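Local atomic coordinates of Serine/threonine protein phosphatase Stp1 (Streptococcus agalactiae, PDB entry 2PK0), a protein that catalyses removal of phosphate from phosphoserine and phosphothreonine in proteins, as a metal-dependent phosphatase of the PP2C family. Residues Ile167-Ser170 against Ile171-Asn175; Val193-Ser196 against Asp197-Asn201; Lys221-Asp224 against Leu225-Leu228. All blocks are in the same frame, centred on the assembly; numbering follows the deposited sequence.

How the interactions relate
The three contacts come one after another along the chain, all within the PP2C fold. Interaction 1 sits in the loop between helix 155-159 and strand 180-185, against helix 72-96 and strand 103-112. Interaction 2 follows where strand 191-195 ends and gives way to the metal-binding Asp197. Interaction 3 lies within helix 218-231, which packs on the sheet that also contains strand 191-195. The centres of interactions 2 and 3 lie about 12 Å apart, and Leu199 CD1 meets Leu225 O at 3.7 Å; those of 1 and 3 are about 30 Å apart, on opposite sides of the chain's centre. Interaction 2 thus carries a metal ligand, Asp197, and through Leu199 also touches helix 218-231.

Interaction 1 of 3, residues Ile167-Ser170 against Ile171-Asn175; sequences ITQS and IGQAN
The flat amide group of Gln173 turns one face toward the backbone of Gln169 and Ser170, with the carbonyl oxygen of Ser170 lying over that face, 3.5 Å from Gln173 CD. Gln169 CA and CB approach the outer end of the amide from the same side. Which end of the amide is nitrogen is uncertain; the firmer part of the contact is the carbon chain, with Gln173 CG 3.2 Å from Ser170 O. The first torsion of Gln173 (chi1 62°) folds CG back over its own backbone and brings the extended chain against the carbonyl.

Ser170, Ile171, Gly172 and Gln173 form a type II beta turn, with Gly172 at a positive phi of 109° in its third position. Round this turn, water 1 joins the two arms: it lies 2.9 Å from Ser170 OG and gives a weak bond, 2.8 Å long, to Gly172 O. The Ile171 side chain packs on Ile83 and Ile90 of helix 72-96 and Ile106 of strand 103-112, while its backbone is bonded to Thr104; the backbone of Thr168 is bonded to His141. The polar end of Gln169 turns elsewhere, giving a hydrogen bond from NE2 to the carbonyl of Glu178.

The loop is thus pinned to the fold by an apolar side chain and by backbone bonds, whereas the face of the turn itself is uncharged and polar, bridged, in part weakly, by a water, with a neutral amide lying against a peptide carbonyl.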
loop_
_atom_site.group_PDB
_atom_site.type_symbol
_atom_site.label_atom_id
_atom_site.label_comp_id
_atom_site.label_asym_id
_atom_site.label_seq_id
_atom_site.Cartn_x
_atom_site.Cartn_y
_atom_site.Cartn_z
ATOM N N ILE A 167 12.599 -8.452 0.585
ATOM C CA ILE A 167 11.995 -7.567 1.575
ATOM C C ILE A 167 12.713 -7.655 2.938
ATOM O O ILE A 167 13.175 -8.732 3.346
ATOM C CB ILE A 167 10.485 -7.861 1.656
ATOM C CG1 ILE A 167 9.696 -6.606 1.980
ATOM C CG2 ILE A 167 10.159 -9.029 2.595
ATOM C CD1 ILE A 167 8.230 -6.806 1.750
ATOM N N THR A 168 12.867 -6.519 3.612
ATOM C CA THR A 168 13.609 -6.500 4.878
ATOM C C THR A 168 12.730 -6.424 6.123
ATOM O O THR A 168 13.211 -6.680 7.230
ATOM C CB THR A 168 14.717 -5.402 4.947
ATOM O OG1 THR A 168 14.157 -4.085 4.804
ATOM C CG2 THR A 168 15.780 -5.648 3.908
ATOM N N GLN A 169 11.462 -6.057 5.945
ATOM C CA GLN A 169 10.476 -6.234 7.012
ATOM C C GLN A 169 9.061 -6.456 6.503
ATOM O O GLN A 169 8.702 -6.015 5.425
ATOM C CB GLN A 169 10.510 -5.101 8.031
ATOM C CG GLN A 169 10.147 -3.770 7.507
ATOM C CD GLN A 169 10.124 -2.745 8.604
ATOM O OE1 GLN A 169 10.070 -3.087 9.789
ATOM N NE2 GLN A 169 10.170 -1.482 8.227
ATOM N N SER A 170 8.268 -7.173 7.281
ATOM C CA SER A 170 6.900 -7.422 6.900
ATOM C C SER A 170 6.149 -7.609 8.185
ATOM O O SER A 170 6.752 -7.874 9.210
ATOM C CB SER A 170 6.792 -8.700 6.081
ATOM O OG SER A 170 7.148 -9.826 6.869
ATOM N N ILE A 171 4.835 -7.467 8.130
ATOM C CA ILE A 171 4.003 -7.741 9.272
ATOM C C ILE A 171 3.867 -9.238 9.395
ATOM O O ILE A 171 3.538 -9.902 8.416
ATOM C CB ILE A 171 2.653 -7.065 9.119
ATOM C CG1 ILE A 171 2.801 -5.597 9.516
ATOM C CG2 ILE A 171 1.572 -7.761 9.971
ATOM C CD1 ILE A 171 1.632 -4.768 9.130
ATOM N N GLY A 172 4.161 -9.752 10.593
ATOM C CA GLY A 172 4.231 -11.186 10.894
ATOM C C GLY A 172 5.654 -11.681 11.143
ATOM O O GLY A 172 5.962 -12.847 10.897
ATOM N N GLN A 173 6.530 -10.797 11.614
ATOM C CA GLN A 173 7.930 -11.140 11.870
ATOM C C GLN A 173 8.228 -11.134 13.386
ATOM O O GLN A 173 7.465 -10.560 14.179
ATOM C CB GLN A 173 8.854 -10.157 11.136
ATOM C CG GLN A 173 8.674 -8.739 11.624
ATOM C CD GLN A 173 9.710 -7.781 11.105
ATOM O OE1 GLN A 173 10.057 -6.795 11.777
ATOM N NE2 GLN A 173 10.206 -8.044 9.904
ATOM N N ALA A 174 9.340 -11.757 13.780
ATOM C CA ALA A 174 9.670 -11.906 15.207
ATOM C C ALA A 174 9.977 -10.588 15.932
ATOM O O ALA A 174 9.431 -10.338 17.004
ATOM C CB ALA A 174 10.801 -12.895 15.401
ATOM N N ASN A 175 10.835 -9.761 15.340
ATOM C CA ASN A 175 11.169 -8.448 15.888
ATOM C C ASN A 175 9.990 -7.496 15.682
ATOM O O ASN A 175 9.188 -7.721 14.777
ATOM C CB ASN A 175 12.412 -7.900 15.172
ATOM C CG ASN A 175 13.603 -8.837 15.277
ATOM O OD1 ASN A 175 13.707 -9.614 16.225
ATOM N ND2 ASN A 175 14.503 -8.772 14.300
HETATM O O HOH W 1 6.951 -12.326 8.288
#

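Interaction 2 of 3, residues Val193-Ser196 against Asp197-Asn201; sequences VVNS and DGLTN. With MG (magnesium ion), chain F.
Ser196 O receives the backbone N-H of Leu199 over 3.3 Å at 161°, closing the tight bend where strand 191-195 runs straight into a short, weakly bonded helical turn at about 197-200. In the PP2C beta-sandwich this strand-to-helix bend brings Asp197 to the metal centre from the end of a sheet strand. The donor stands above the plane of the Ser196 carbonyl, and a second backbone bond, Asn201 N to Asp197 O at 2.7 Å, continues the turn.

Inside the bend, Asn195 and Leu199 cross at about a right angle: Leu199 CD2 lies 3.9 Å from Asn195 CB and equally close to its CG. Leu199 points CG opposite its own backbone N (chi1 -172°), which brings CD2 against Asn195, with the side chain also touching Ile238 and Ile208. Thr200 approaches the same amide group with its CG2 methyl and its hydroxyl, although the ends of that amide cannot be told apart with confidence. Ser196 OG turns away to Asp23, where it makes a hydrogen bond.

On the outer side of the bend, Asp197 CG sits between its backbone N and carbonyl carbon, directing the carboxylate to magnesium. Asp41 and Asp236 share this ion, and waters 2, 3 and 4 complete six ligands. The neighbouring carboxylate of Asp123 would probably make the potential here more negative. Only one oxygen of Asp197 binds the metal: OD1 is 2.1 Å from magnesium, while OD2 accepts a hydrogen bond from metal-bound water 2 at 2.7 Å.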
loop_
_atom_site.group_PDB
_atom_site.type_symbol
_atom_site.label_atom_id
_atom_site.label_comp_id
_atom_site.label_asym_id
_atom_site.label_seq_id
_atom_site.Cartn_x
_atom_site.Cartn_y
_atom_site.Cartn_z
ATOM N N VAL A 193 -2.009 7.567 -5.262
ATOM C CA VAL A 193 -1.908 6.255 -5.856
ATOM C C VAL A 193 -1.304 5.278 -4.851
ATOM O O VAL A 193 -0.122 5.327 -4.547
ATOM C CB VAL A 193 -1.057 6.279 -7.138
ATOM C CG1 VAL A 193 -1.052 4.889 -7.828
ATOM C CG2 VAL A 193 -1.557 7.340 -8.101
ATOM N N VAL A 194 -2.125 4.388 -4.322
ATOM C CA VAL A 194 -1.634 3.388 -3.397
ATOM C C VAL A 194 -1.592 2.044 -4.127
ATOM O O VAL A 194 -2.606 1.596 -4.655
ATOM C CB VAL A 194 -2.546 3.298 -2.148
ATOM C CG1 VAL A 194 -1.959 2.337 -1.141
ATOM C CG2 VAL A 194 -2.736 4.670 -1.509
ATOM N N ASN A 195 -0.428 1.405 -4.171
ATOM C CA ASN A 195 -0.312 0.139 -4.898
ATOM C C ASN A 195 0.666 -0.920 -4.327
ATOM O O ASN A 195 1.605 -0.607 -3.585
ATOM C CB ASN A 195 -0.003 0.396 -6.368
ATOM C CG ASN A 195 1.322 1.053 -6.559
ATOM O OD1 ASN A 195 2.330 0.386 -6.764
ATOM N ND2 ASN A 195 1.346 2.366 -6.475
ATOM N N SER A 196 0.441 -2.174 -4.705
ATOM C CA SER A 196 1.348 -3.261 -4.356
ATOM C C SER A 196 2.371 -3.278 -5.464
ATOM O O SER A 196 2.168 -2.609 -6.480
ATOM C CB SER A 196 0.611 -4.597 -4.308
ATOM O OG SER A 196 0.029 -4.891 -5.565
ATOM N N ASP A 197 3.444 -4.052 -5.302
ATOM C CA ASP A 197 4.565 -3.970 -6.233
ATOM C C ASP A 197 4.221 -4.411 -7.655
ATOM O O ASP A 197 4.898 -4.020 -8.598
ATOM C CB ASP A 197 5.828 -4.681 -5.706
ATOM C CG ASP A 197 5.584 -6.145 -5.300
ATOM O OD1 ASP A 197 4.417 -6.589 -5.288
ATOM O OD2 ASP A 197 6.554 -6.873 -4.975
ATOM N N GLY A 198 3.141 -5.168 -7.809
ATOM C CA GLY A 198 2.733 -5.675 -9.104
ATOM C C GLY A 198 2.348 -4.603 -10.107
ATOM O O GLY A 198 2.384 -4.841 -11.311
ATOM N N LEU A 199 1.969 -3.426 -9.622
ATOM C CA LEU A 199 1.731 -2.308 -10.510
ATOM C C LEU A 199 3.068 -1.730 -10.934
ATOM O O LEU A 199 3.416 -1.734 -12.113
ATOM C CB LEU A 199 0.875 -1.224 -9.853
ATOM C CG LEU A 199 0.465 -0.141 -10.868
ATOM C CD1 LEU A 199 -0.567 -0.701 -11.824
ATOM C CD2 LEU A 199 -0.067 1.129 -10.188
ATOM N N THR A 200 3.832 -1.271 -9.953
ATOM C CA THR A 200 5.057 -0.532 -10.216
ATOM C C THR A 200 6.268 -1.357 -10.694
ATOM O O THR A 200 7.252 -0.785 -11.167
ATOM C CB THR A 200 5.433 0.289 -8.994
ATOM O OG1 THR A 200 5.168 -0.494 -7.828
ATOM C CG2 THR A 200 4.581 1.571 -8.940
ATOM N N ASN A 201 6.213 -2.682 -10.581
ATOM C CA ASN A 201 7.236 -3.501 -11.228
ATOM C C ASN A 201 6.990 -3.604 -12.726
ATOM O O ASN A 201 7.916 -3.796 -13.491
ATOM C CB ASN A 201 7.313 -4.901 -10.620
ATOM C CG ASN A 201 7.851 -4.901 -9.187
ATOM O OD1 ASN A 201 8.449 -3.919 -8.708
ATOM N ND2 ASN A 201 7.625 -6.005 -8.493
HETATM MG MG MG F . 3.622 -8.422 -4.783
HETATM O O HOH W 2 5.513 -9.131 -4.022
HETATM O O HOH W 3 3.102 -10.422 -4.058
HETATM O O HOH W 4 1.490 -8.132 -4.982
#

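Interaction 3 of 3, residues Lys221-Asp224 against Leu225-Leu228; sequences KNQD and LITL
Thr227 reaches back one turn of the alpha-helix 218-231 to Gln223. Its CB lies 3.4 Å from Gln223 O. One atom further out, Thr227 OG1 donates to Gln223 O at 2.8 Å, placed there by a chi1 of -62° that sets it opposite its own carbonyl carbon. The backbone N of Thr227 donates to Gln223 O as well, at 3.1 Å, so one carbonyl takes two bonds from one residue. The two donors arrive from opposite faces of the carbonyl plane: the backbone N-H tilts modestly from it, the hydroxyl stands well above it.

The side chain of Gln223 bends at its second torsion and crosses that of Thr227 at about a right angle. This bend brings Gln223 OE1 to 3.3 Å from both Ile226 CD1 and Thr227 OG1. Regular i to i+4 bonds carry the rest of the helix here, among them Leu228 N to Asp224 O and Leu225 N to Lys221 O.

The helix packs across the sheet on one flank and meets helix 205-212 on another. Ile226 rests on Leu11 and Ile238, on neighbouring strands, and Leu225 on Ile208 and Val211. The charged ends are tied down outside the turn: Lys221 NZ bonds to the carbonyl of Leu212, and Asp224 OD2 makes a salt bridge with Lys216. The other carboxylate oxygen of Asp224 is linked to Thr227 through solvent, since water 5 donates to Asp224 OD1 at 3.1 Å and to Thr227 OG1 at 2.9 Å.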
loop_
_atom_site.group_PDB
_atom_site.type_symbol
_atom_site.label_atom_id
_atom_site.label_comp_id
_atom_site.label_asym_id
_atom_site.label_seq_id
_atom_site.Cartn_x
_atom_site.Cartn_y
_atom_site.Cartn_z
ATOM N N LYS A 221 -9.948 4.229 -15.202
ATOM C CA LYS A 221 -8.510 4.456 -15.144
ATOM C C LYS A 221 -7.804 3.352 -14.361
ATOM O O LYS A 221 -6.724 2.903 -14.753
ATOM C CB LYS A 221 -8.197 5.821 -14.528
ATOM C CG LYS A 221 -8.359 7.012 -15.473
ATOM C CD LYS A 221 -8.706 8.271 -14.681
ATOM C CE LYS A 221 -8.648 9.520 -15.538
ATOM N NZ LYS A 221 -8.622 10.731 -14.677
ATOM N N ASN A 222 -8.431 2.907 -13.272
ATOM C CA ASN A 222 -7.887 1.846 -12.451
ATOM C C ASN A 222 -7.865 0.549 -13.240
ATOM O O ASN A 222 -6.906 -0.213 -13.149
ATOM C CB ASN A 222 -8.724 1.687 -11.185
ATOM C CG ASN A 222 -7.886 1.351 -9.947
ATOM O OD1 ASN A 222 -6.773 0.823 -10.043
ATOM N ND2 ASN A 222 -8.437 1.655 -8.772
ATOM N N GLN A 223 -8.907 0.321 -14.036
ATOM C CA GLN A 223 -8.979 -0.832 -14.940
ATOM C C GLN A 223 -7.875 -0.773 -15.992
ATOM O O GLN A 223 -7.243 -1.781 -16.287
ATOM C CB GLN A 223 -10.373 -0.938 -15.594
ATOM C CG GLN A 223 -10.628 -2.236 -16.367
ATOM C CD GLN A 223 -10.209 -3.481 -15.584
ATOM O OE1 GLN A 223 -9.208 -4.141 -15.918
ATOM N NE2 GLN A 223 -10.968 -3.800 -14.519
ATOM N N ASP A 224 -7.614 0.421 -16.516
ATOM C CA ASP A 224 -6.534 0.628 -17.483
ATOM C C ASP A 224 -5.152 0.391 -16.907
ATOM O O ASP A 224 -4.254 -0.017 -17.617
ATOM C CB ASP A 224 -6.570 2.054 -18.037
ATOM C CG ASP A 224 -7.676 2.271 -19.041
ATOM O OD1 ASP A 224 -8.361 1.303 -19.420
ATOM O OD2 ASP A 224 -7.848 3.425 -19.464
ATOM N N LEU A 225 -4.989 0.668 -15.623
ATOM C CA LEU A 225 -3.729 0.443 -14.927
ATOM C C LEU A 225 -3.402 -1.044 -14.816
ATOM O O LEU A 225 -2.256 -1.438 -15.033
ATOM C CB LEU A 225 -3.761 1.072 -13.534
ATOM C CG LEU A 225 -3.585 2.586 -13.390
ATOM C CD1 LEU A 225 -3.649 2.985 -11.920
ATOM C CD2 LEU A 225 -2.270 3.036 -13.967
ATOM N N ILE A 226 -4.400 -1.873 -14.498
ATOM C CA ILE A 226 -4.110 -3.291 -14.323
ATOM C C ILE A 226 -4.006 -4.018 -15.663
ATOM O O ILE A 226 -3.238 -4.980 -15.791
ATOM C CB ILE A 226 -5.042 -4.014 -13.272
ATOM C CG1 ILE A 226 -6.436 -4.263 -13.823
ATOM C CG2 ILE A 226 -5.125 -3.225 -11.951
ATOM C CD1 ILE A 226 -6.611 -5.581 -14.511
ATOM N N THR A 227 -4.775 -3.549 -16.650
ATOM C CA THR A 227 -4.725 -4.073 -18.019
ATOM C C THR A 227 -3.328 -3.869 -18.574
ATOM O O THR A 227 -2.707 -4.817 -19.053
ATOM C CB THR A 227 -5.753 -3.366 -18.929
ATOM O OG1 THR A 227 -7.073 -3.618 -18.438
ATOM C CG2 THR A 227 -5.663 -3.855 -20.378
ATOM N N LEU A 228 -2.820 -2.642 -18.451
ATOM C CA LEU A 228 -1.443 -2.330 -18.841
ATOM C C LEU A 228 -0.393 -3.135 -18.072
ATOM O O LEU A 228 0.576 -3.595 -18.661
ATOM C CB LEU A 228 -1.159 -0.829 -18.691
ATOM C CG LEU A 228 0.185 -0.371 -19.260
ATOM C CD1 LEU A 228 0.329 -0.795 -20.722
ATOM C CD2 LEU A 228 0.385 1.126 -19.097
HETATM O O HOH W 5 -8.951 -1.731 -19.605
#